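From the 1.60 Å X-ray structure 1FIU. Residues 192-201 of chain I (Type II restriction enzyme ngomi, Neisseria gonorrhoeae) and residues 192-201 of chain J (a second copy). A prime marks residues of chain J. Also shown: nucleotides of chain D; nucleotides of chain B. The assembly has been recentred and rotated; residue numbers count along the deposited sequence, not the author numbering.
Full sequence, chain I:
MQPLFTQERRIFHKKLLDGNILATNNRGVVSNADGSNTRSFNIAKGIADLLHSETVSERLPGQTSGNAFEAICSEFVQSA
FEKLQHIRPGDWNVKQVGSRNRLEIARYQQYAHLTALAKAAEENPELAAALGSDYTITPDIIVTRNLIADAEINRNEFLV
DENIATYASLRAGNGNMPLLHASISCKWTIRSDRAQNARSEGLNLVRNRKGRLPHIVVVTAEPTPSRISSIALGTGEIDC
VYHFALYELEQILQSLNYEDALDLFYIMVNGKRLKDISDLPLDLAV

Chain I 192-201: SDRAQNARSE
Chain J 192-201: SDRAQNARSE

No hydrogen bond passes directly between the two stretches; among the indirect polar links, two waters each donate to the same carbonyl in both copies. Water 1 lies 2.7 Å from Asp193 O and 2.7 Å from Asp193′ O, and water 2 lies 2.9 Å from Gln196 O and 2.9 Å from Gln196′ O. Each water thus spends both protons on equivalent acceptors, as the near-twofold relation of the copies allows.

Both chains have helical phi/psi throughout. The regular helical bonding is established by 201 and continues onward; Glu201 N to Asn197 O and Glu201′ N to Asn197′ O are both 3.0 Å. The backbones come closest at Arg194, where CA of Arg194 and CA of Arg194′ are 4.0 Å apart and the two CB atoms 4.2 Å. From there the register pairs Gln196 with Asn197′ and Asn197 with Gln196′, with CA-CA distances of 5.2 Å in each case. Together the stretches bury 501 Å².

Gln196 points toward the partner with chi1 and chi2 both m. Its CG packs 3.8 Å from Asn197′ CB and 3.5 Å from Ser200′ OG; reciprocally, Gln196′ CG is 3.7 Å from Asn197 CB and 3.5 Å from Ser200 OG. The amide turns back to its own chain. Gln196 NE2 donates to Ser192 O at 2.9 Å, and Arg199 NE donates to Gln196 OE1 at 2.8 Å, so the side chain of Gln196 ties Ser192 to Arg199; the second copy repeats both bonds at the same lengths. Arg199 (chi1 m, chi2 and chi3 t) also faces the partner, but its contact is slight, with CD 4.4 Å from Ser200′ CB. Ser200 and Ser200′ are p, while Ala195 and Ala198 point away in both copies.

Asp193, Arg194 and Asn197 all take chi1 p and leave the backbone sideways. Asp193 OD1 approaches Arg194′ CB at 3.7 Å, a van der Waals contact between a carboxylate oxygen and a methylene carbon, and the extended Arg194′ side chain leads its end away. Asp193 CB is 3.6 Å from Asn197′ ND2, yet Asp193 OD2 and Asn197′ ND2 both bond to DC1 of chain B, which joins the copies: its N4 donates to Asp193 OD2 at 3.1 Å, while its OP1 accepts from Asn197′ ND2 at 2.8 Å. DC1 of chain D does the converse, N4 to Asp193′ OD2 at 3.2 Å and OP1 from Asn197 ND2 at 2.9 Å. Asp193′ OD1 additionally accepts from N4 of DC2 of chain D at 2.8 Å, in nearly linear geometry, consistent with cytosine recognition by a restriction enzyme.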

# COMPACT_ATOMS: atom_id res chain seq x y z
N SER I 192 4.67 -10.98 -19.15
CA SER I 192 4.72 -9.92 -18.16
C SER I 192 3.38 -9.31 -17.75
O SER I 192 3.28 -8.74 -16.65
CB SER I 192 5.69 -8.82 -18.60
OG SER I 192 5.27 -8.28 -19.83
N ASP I 193 2.35 -9.41 -18.58
CA ASP I 193 1.07 -8.85 -18.22
C ASP I 193 0.32 -9.74 -17.23
O ASP I 193 -0.08 -9.30 -16.13
CB ASP I 193 0.18 -8.60 -19.46
CG ASP I 193 -0.08 -9.86 -20.28
OD1 ASP I 193 -1.24 -10.07 -20.71
OD2 ASP I 193 0.87 -10.63 -20.51
N ARG I 194 0.14 -11.00 -17.61
CA ARG I 194 -0.59 -11.93 -16.76
C ARG I 194 0.16 -12.32 -15.47
O ARG I 194 -0.45 -12.83 -14.54
CB ARG I 194 -0.97 -13.20 -17.56
CG ARG I 194 0.18 -13.97 -18.25
CD ARG I 194 -0.43 -15.22 -18.99
NE ARG I 194 0.51 -15.93 -19.87
CZ ARG I 194 1.46 -16.77 -19.46
NH1 ARG I 194 1.61 -17.04 -18.17
NH2 ARG I 194 2.28 -17.32 -20.36
N ALA I 195 1.46 -12.07 -15.40
CA ALA I 195 2.19 -12.45 -14.19
C ALA I 195 1.89 -11.53 -13.01
O ALA I 195 2.17 -11.87 -11.86
CB ALA I 195 3.72 -12.45 -14.47
N GLN I 196 1.31 -10.37 -13.30
CA GLN I 196 1.04 -9.39 -12.24
C GLN I 196 -0.06 -9.79 -11.28
O GLN I 196 -0.21 -9.16 -10.22
CB GLN I 196 0.73 -8.01 -12.85
CG GLN I 196 1.84 -7.49 -13.78
CD GLN I 196 3.25 -7.60 -13.19
OE1 GLN I 196 3.49 -7.23 -12.04
NE2 GLN I 196 4.18 -8.11 -13.98
N ASN I 197 -0.83 -10.82 -11.61
CA ASN I 197 -1.85 -11.25 -10.65
C ASN I 197 -1.19 -11.81 -9.38
O ASN I 197 -1.83 -11.85 -8.33
CB ASN I 197 -2.87 -12.24 -11.24
CG ASN I 197 -2.28 -13.61 -11.65
OD1 ASN I 197 -0.96 -13.71 -11.74
ND2 ASN I 197 -3.05 -14.57 -11.92
N ALA I 198 0.11 -12.19 -9.44
CA ALA I 198 0.81 -12.67 -8.23
C ALA I 198 0.99 -11.47 -7.29
O ALA I 198 0.95 -11.62 -6.06
CB ALA I 198 2.18 -13.27 -8.61
N ARG I 199 1.18 -10.29 -7.85
CA ARG I 199 1.32 -9.10 -7.04
C ARG I 199 0.01 -8.66 -6.41
O ARG I 199 -0.02 -8.27 -5.23
CB ARG I 199 1.91 -7.92 -7.85
CG ARG I 199 3.36 -8.11 -8.29
CD ARG I 199 3.93 -6.84 -8.96
NE ARG I 199 5.15 -7.08 -9.74
CZ ARG I 199 6.39 -7.02 -9.28
NH1 ARG I 199 6.65 -6.72 -8.01
NH2 ARG I 199 7.41 -7.23 -10.12
N SER I 200 -1.09 -8.71 -7.17
CA SER I 200 -2.35 -8.28 -6.60
C SER I 200 -2.82 -9.26 -5.54
O SER I 200 -3.37 -8.85 -4.50
CB SER I 200 -3.40 -8.07 -7.70
OG SER I 200 -3.57 -9.25 -8.45
N GLU I 201 -2.58 -10.56 -5.76
CA GLU I 201 -2.98 -11.54 -4.76
C GLU I 201 -2.12 -11.35 -3.50
O GLU I 201 -2.64 -11.41 -2.38
CB GLU I 201 -2.88 -12.96 -5.35
CG GLU I 201 -4.12 -13.23 -6.24
CD GLU I 201 -4.10 -14.57 -6.99
OE1 GLU I 201 -3.79 -15.61 -6.37
OE2 GLU I 201 -4.43 -14.57 -8.21
N SER J 192 -9.60 -12.56 -15.88
CA SER J 192 -9.27 -12.10 -14.53
C SER J 192 -7.80 -12.12 -14.14
O SER J 192 -7.40 -11.36 -13.24
CB SER J 192 -10.12 -12.85 -13.51
OG SER J 192 -9.85 -14.23 -13.57
N ASP J 193 -6.98 -12.95 -14.78
CA ASP J 193 -5.57 -12.95 -14.47
C ASP J 193 -4.84 -11.76 -15.11
O ASP J 193 -4.13 -10.99 -14.41
CB ASP J 193 -4.89 -14.26 -14.88
CG ASP J 193 -5.06 -14.58 -16.38
OD1 ASP J 193 -4.11 -15.16 -16.96
OD2 ASP J 193 -6.11 -14.27 -16.96
N ARG J 194 -5.03 -11.57 -16.41
CA ARG J 194 -4.35 -10.47 -17.09
C ARG J 194 -4.93 -9.08 -16.83
O ARG J 194 -4.34 -8.07 -17.20
CB ARG J 194 -4.23 -10.74 -18.60
CG ARG J 194 -5.53 -11.07 -19.31
CD ARG J 194 -5.25 -11.38 -20.81
NE ARG J 194 -6.44 -11.78 -21.55
CZ ARG J 194 -7.39 -10.96 -21.99
NH1 ARG J 194 -7.32 -9.64 -21.77
NH2 ARG J 194 -8.43 -11.47 -22.66
N ALA J 195 -6.09 -9.01 -16.18
CA ALA J 195 -6.66 -7.72 -15.87
C ALA J 195 -5.89 -7.04 -14.74
O ALA J 195 -5.94 -5.81 -14.59
CB ALA J 195 -8.10 -7.90 -15.42
N GLN J 196 -5.14 -7.84 -13.97
CA GLN J 196 -4.45 -7.29 -12.80
C GLN J 196 -3.25 -6.37 -13.03
O GLN J 196 -2.81 -5.69 -12.10
CB GLN J 196 -4.08 -8.42 -11.84
CG GLN J 196 -5.25 -9.36 -11.48
CD GLN J 196 -6.49 -8.62 -11.02
OE1 GLN J 196 -6.41 -7.66 -10.24
NE2 GLN J 196 -7.65 -9.07 -11.49
N ASN J 197 -2.72 -6.36 -14.24
CA ASN J 197 -1.59 -5.45 -14.48
C ASN J 197 -2.03 -3.99 -14.38
O ASN J 197 -1.19 -3.10 -14.18
CB ASN J 197 -0.89 -5.77 -15.82
CG ASN J 197 -1.78 -5.52 -17.05
OD1 ASN J 197 -3.01 -5.42 -16.96
ND2 ASN J 197 -1.15 -5.46 -18.21
N ALA J 198 -3.34 -3.73 -14.51
CA ALA J 198 -3.86 -2.37 -14.34
C ALA J 198 -3.66 -1.95 -12.87
O ALA J 198 -3.39 -0.78 -12.58
CB ALA J 198 -5.34 -2.31 -14.70
N ARG J 199 -3.79 -2.90 -11.94
CA ARG J 199 -3.61 -2.57 -10.53
C ARG J 199 -2.14 -2.34 -10.18
O ARG J 199 -1.83 -1.40 -9.44
CB ARG J 199 -4.19 -3.68 -9.62
CG ARG J 199 -5.68 -3.88 -9.74
CD ARG J 199 -6.16 -4.91 -8.69
NE ARG J 199 -7.51 -5.42 -8.98
CZ ARG J 199 -8.63 -4.87 -8.55
NH1 ARG J 199 -8.61 -3.76 -7.81
NH2 ARG J 199 -9.79 -5.43 -8.87
N SER J 200 -1.25 -3.19 -10.70
CA SER J 200 0.16 -3.02 -10.38
C SER J 200 0.67 -1.71 -11.00
O SER J 200 1.50 -1.01 -10.38
CB SER J 200 1.00 -4.23 -10.87
OG SER J 200 0.83 -4.45 -12.26
N GLU J 201 0.20 -1.37 -12.19
CA GLU J 201 0.66 -0.12 -12.81
C GLU J 201 0.11 1.07 -12.02
O GLU J 201 0.82 2.05 -11.79
CB GLU J 201 0.25 -0.08 -14.30
CG GLU J 201 1.15 -1.07 -15.09
CD GLU J 201 0.89 -1.12 -16.59
OE1 GLU J 201 0.64 -0.04 -17.19
OE2 GLU J 201 0.95 -2.25 -17.17
P DC D 2 0.01 -21.19 -15.65
OP1 DC D 2 1.04 -22.09 -15.12
OP2 DC D 2 0.03 -19.74 -15.30
O5' DC D 2 0.05 -21.25 -17.24
C5' DC D 2 -0.02 -22.51 -17.89
C4' DC D 2 -0.00 -22.34 -19.39
O4' DC D 2 -1.17 -21.63 -19.83
C3' DC D 2 1.22 -21.62 -19.98
O3' DC D 2 1.76 -22.53 -20.98
C2' DC D 2 0.66 -20.28 -20.43
C1' DC D 2 -0.81 -20.55 -20.69
N1 DC D 2 -1.71 -19.42 -20.37
C2 DC D 2 -2.45 -18.81 -21.41
O2 DC D 2 -2.39 -19.31 -22.58
N3 DC D 2 -3.22 -17.72 -21.13
C4 DC D 2 -3.28 -17.25 -19.86
N4 DC D 2 -4.04 -16.15 -19.62
C5 DC D 2 -2.58 -17.88 -18.79
C6 DC D 2 -1.81 -18.95 -19.08
OP3 DC B 1 0.25 -4.35 -21.63
P DC B 1 -1.25 -4.39 -21.87
OP1 DC B 1 -2.02 -5.27 -20.90
OP2 DC B 1 -1.84 -3.03 -22.04
O5' DC B 1 -1.40 -5.13 -23.31
C5' DC B 1 -1.42 -4.35 -24.51
C4' DC B 1 -1.95 -5.18 -25.65
O4' DC B 1 -0.88 -6.10 -26.00
C3' DC B 1 -3.13 -6.07 -25.27
O3' DC B 1 -4.36 -5.49 -25.65
C2' DC B 1 -2.90 -7.35 -26.08
C1' DC B 1 -1.42 -7.36 -26.40
N1 DC B 1 -0.79 -8.40 -25.57
C2 DC B 1 -0.66 -9.71 -26.10
O2 DC B 1 -1.11 -9.94 -27.23
N3 DC B 1 -0.05 -10.66 -25.37
C4 DC B 1 0.41 -10.38 -24.15
N4 DC B 1 1.05 -11.36 -23.48
C5 DC B 1 0.27 -9.08 -23.56
C6 DC B 1 -0.33 -8.12 -24.31
OP3 DC D 1 -4.85 -17.99 -11.82
P DC D 1 -3.49 -18.44 -12.27
OP1 DC D 1 -2.64 -17.33 -12.86
OP2 DC D 1 -2.76 -19.27 -11.23
O5' DC D 1 -3.74 -19.47 -13.51
C5' DC D 1 -3.84 -20.87 -13.28
C4' DC D 1 -3.70 -21.62 -14.58
O4' DC D 1 -4.92 -21.43 -15.34
C3' DC D 1 -2.58 -21.12 -15.48
O3' DC D 1 -1.40 -21.86 -15.31
C2' DC D 1 -3.13 -21.27 -16.89
C1' DC D 1 -4.63 -21.34 -16.75
N1 DC D 1 -5.24 -20.08 -17.25
C2 DC D 1 -5.67 -20.03 -18.57
O2 DC D 1 -5.48 -21.01 -19.28
N3 DC D 1 -6.28 -18.90 -19.03
C4 DC D 1 -6.43 -17.84 -18.22
N4 DC D 1 -7.04 -16.76 -18.72
C5 DC D 1 -5.97 -17.86 -16.87
C6 DC D 1 -5.38 -18.99 -16.43
O HOH W 1 -2.07 -9.32 -14.36
O HOH W 2 -1.28 -6.53 -9.82